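Isocitrate dehydrogenase [NAD] subunit 2 (Saccharomyces cerevisiae, PDB 3BLX) catalyses, in a hetero-octamer with subunit 1, the NAD-dependent oxidative decarboxylation of isocitrate to 2-oxoglutarate in the citric acid cycle, and also binds mitochondrial mRNA leaders. Local coordinates at residues A47-E52 with T312-Q317. Residues are numbered along the deposited sequence; the frame is centred on the assembly and turned at random.
Sequences ANVPIE and TNHADQ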
loop_
_atom_site.group_PDB
_atom_site.type_symbol
_atom_site.label_atom_id
_atom_site.label_comp_id
_atom_site.label_asym_id
_atom_site.label_seq_id
_atom_site.Cartn_x
_atom_site.Cartn_y
_atom_site.Cartn_z
ATOM N N ALA B 47 -37.651 50.742 30.645
ATOM C CA ALA B 47 -37.000 52.036 30.435
ATOM C C ALA B 47 -37.790 52.844 29.421
ATOM O O ALA B 47 -37.366 53.920 28.995
ATOM C CB ALA B 47 -35.579 51.846 29.957
ATOM N N ASN B 48 -38.939 52.294 29.044
ATOM C CA ASN B 48 -39.824 52.887 28.048
ATOM C C ASN B 48 -39.069 53.381 26.829
ATOM O O ASN B 48 -38.784 54.570 26.705
ATOM C CB ASN B 48 -40.677 54.006 28.661
ATOM C CG ASN B 48 -41.889 53.471 29.422
ATOM O OD1 ASN B 48 -42.632 52.618 28.921
ATOM N ND2 ASN B 48 -42.096 53.976 30.636
ATOM N N VAL B 49 -38.726 52.448 25.944
ATOM C CA VAL B 49 -38.093 52.782 24.673
ATOM C C VAL B 49 -39.072 52.490 23.528
ATOM O O VAL B 49 -39.829 51.515 23.577
ATOM C CB VAL B 49 -36.750 52.017 24.472
ATOM C CG1 VAL B 49 -35.889 52.140 25.699
ATOM C CG2 VAL B 49 -36.989 50.560 24.172
ATOM N N PRO B 50 -39.066 53.349 22.499
ATOM C CA PRO B 50 -39.951 53.354 21.321
ATOM C C PRO B 50 -39.777 52.155 20.385
ATOM O O PRO B 50 -39.530 52.352 19.201
ATOM C CB PRO B 50 -39.528 54.621 20.570
ATOM C CG PRO B 50 -38.760 55.434 21.564
ATOM C CD PRO B 50 -38.123 54.478 22.495
ATOM N N ILE B 51 -39.927 50.938 20.898
ATOM C CA ILE B 51 -39.651 49.742 20.108
ATOM C C ILE B 51 -40.669 48.617 20.328
ATOM O O ILE B 51 -40.967 48.235 21.465
ATOM C CB ILE B 51 -38.216 49.210 20.390
ATOM C CG1 ILE B 51 -37.169 50.238 19.967
ATOM C CG2 ILE B 51 -37.967 47.882 19.678
ATOM C CD1 ILE B 51 -35.802 49.929 20.471
ATOM N N GLU B 52 -41.201 48.100 19.223
ATOM C CA GLU B 52 -42.020 46.898 19.232
ATOM C C GLU B 52 -41.266 45.790 18.491
ATOM O O GLU B 52 -40.759 46.003 17.387
ATOM C CB GLU B 52 -43.373 47.169 18.566
ATOM C CG GLU B 52 -43.264 47.664 17.132
ATOM C CD GLU B 52 -44.593 48.086 16.540
ATOM O OE1 GLU B 52 -45.383 48.766 17.239
ATOM O OE2 GLU B 52 -44.834 47.743 15.364
ATOM N N THR B 312 -30.064 57.807 21.352
ATOM C CA THR B 312 -28.892 57.999 22.207
ATOM C C THR B 312 -29.239 58.093 23.698
ATOM O O THR B 312 -28.489 57.601 24.548
ATOM C CB THR B 312 -28.119 59.285 21.816
ATOM O OG1 THR B 312 -28.102 59.435 20.391
ATOM C CG2 THR B 312 -26.681 59.253 22.360
ATOM N N ASN B 313 -30.363 58.738 24.011
ATOM C CA ASN B 313 -30.763 58.938 25.400
ATOM C C ASN B 313 -31.047 57.604 26.069
ATOM O O ASN B 313 -30.543 57.304 27.161
ATOM C CB ASN B 313 -31.985 59.856 25.482
ATOM C CG ASN B 313 -31.705 61.250 24.943
ATOM O OD1 ASN B 313 -30.639 61.825 25.192
ATOM N ND2 ASN B 313 -32.663 61.802 24.201
ATOM N N HIS B 314 -31.851 56.796 25.393
ATOM C CA HIS B 314 -32.149 55.460 25.873
ATOM C C HIS B 314 -30.884 54.575 25.882
ATOM O O HIS B 314 -30.698 53.749 26.783
ATOM C CB HIS B 314 -33.264 54.833 25.026
ATOM C CG HIS B 314 -34.554 55.596 25.052
ATOM N ND1 HIS B 314 -35.486 55.453 26.058
ATOM C CD2 HIS B 314 -35.076 56.494 24.183
ATOM C CE1 HIS B 314 -36.520 56.235 25.812
ATOM N NE2 HIS B 314 -36.297 56.878 24.680
ATOM N N ALA B 315 -30.014 54.757 24.889
ATOM C CA ALA B 315 -28.761 54.000 24.808
ATOM C C ALA B 315 -27.913 54.144 26.065
ATOM O O ALA B 315 -27.490 53.152 26.662
ATOM C CB ALA B 315 -27.966 54.425 23.597
ATOM N N ASP B 316 -27.667 55.390 26.456
ATOM C CA ASP B 316 -26.872 55.693 27.642
ATOM C C ASP B 316 -27.609 55.302 28.910
ATOM O O ASP B 316 -27.009 54.772 29.830
ATOM C CB ASP B 316 -26.514 57.173 27.659
ATOM C CG ASP B 316 -25.755 57.596 26.420
ATOM O OD1 ASP B 316 -26.154 58.589 25.773
ATOM O OD2 ASP B 316 -24.761 56.919 26.087
ATOM N N GLN B 317 -28.915 55.559 28.952
ATOM C CA GLN B 317 -29.730 55.142 30.089
ATOM C C GLN B 317 -29.491 53.655 30.356
ATOM O O GLN B 317 -29.058 53.282 31.449
ATOM C CB GLN B 317 -31.216 55.425 29.815
ATOM C CG GLN B 317 -32.160 55.273 31.019
ATOM C CD GLN B 317 -33.635 55.417 30.630
ATOM O OE1 GLN B 317 -33.987 56.148 29.695
ATOM N NE2 GLN B 317 -34.501 54.711 31.349
#
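His314 projects from the first turn of helix 312-326 and lays its imidazole against residues 47-50, a worked example of a helix side chain lying flat against the segment that follows another helix's C-terminus. Its CG is anti to the carbonyl carbon (chi1 -60°), and chi2 of -83° turns one ring face to Val49 and Pro50. Over that face sit Val49 CA, 4.2 Å from the His314 ring centroid, and Pro50 CD, 4.0 Å from it, both as CH-pi contacts displaced toward the rim. Pro50 meets the histidine tip to tip, whereas Val49 slides past it in the opposite direction, bringing Val49 CG1 to 3.4 Å from His314 ND1. Ala47 O lies at the ring edge, near its plane, and Asn48 O approaches His314 CE1 obliquely. One turn on, Gln317, extended beyond CG, places Gln317 NE2 3.4 Å from Ala47 CB. An alanine in place of His314 would remove the ring and with it both CH-pi contacts, and would probably loosen the join, leaving chiefly the Gln317-Ala47 touch. Away from the substrate and metal sites, the contact joins the start of helix 312-326 to the Schellman motif ending helix 33-45, with Asn48 (positive phi) as C-prime residue, and to the inverse gamma turn centred on Pro50. Strand 51-52 follows, parallel to strand 22-23, and Ile51 packs on Phe44 of helix 33-45 and Leu306 of helix 296-309, which Ala315 also touches.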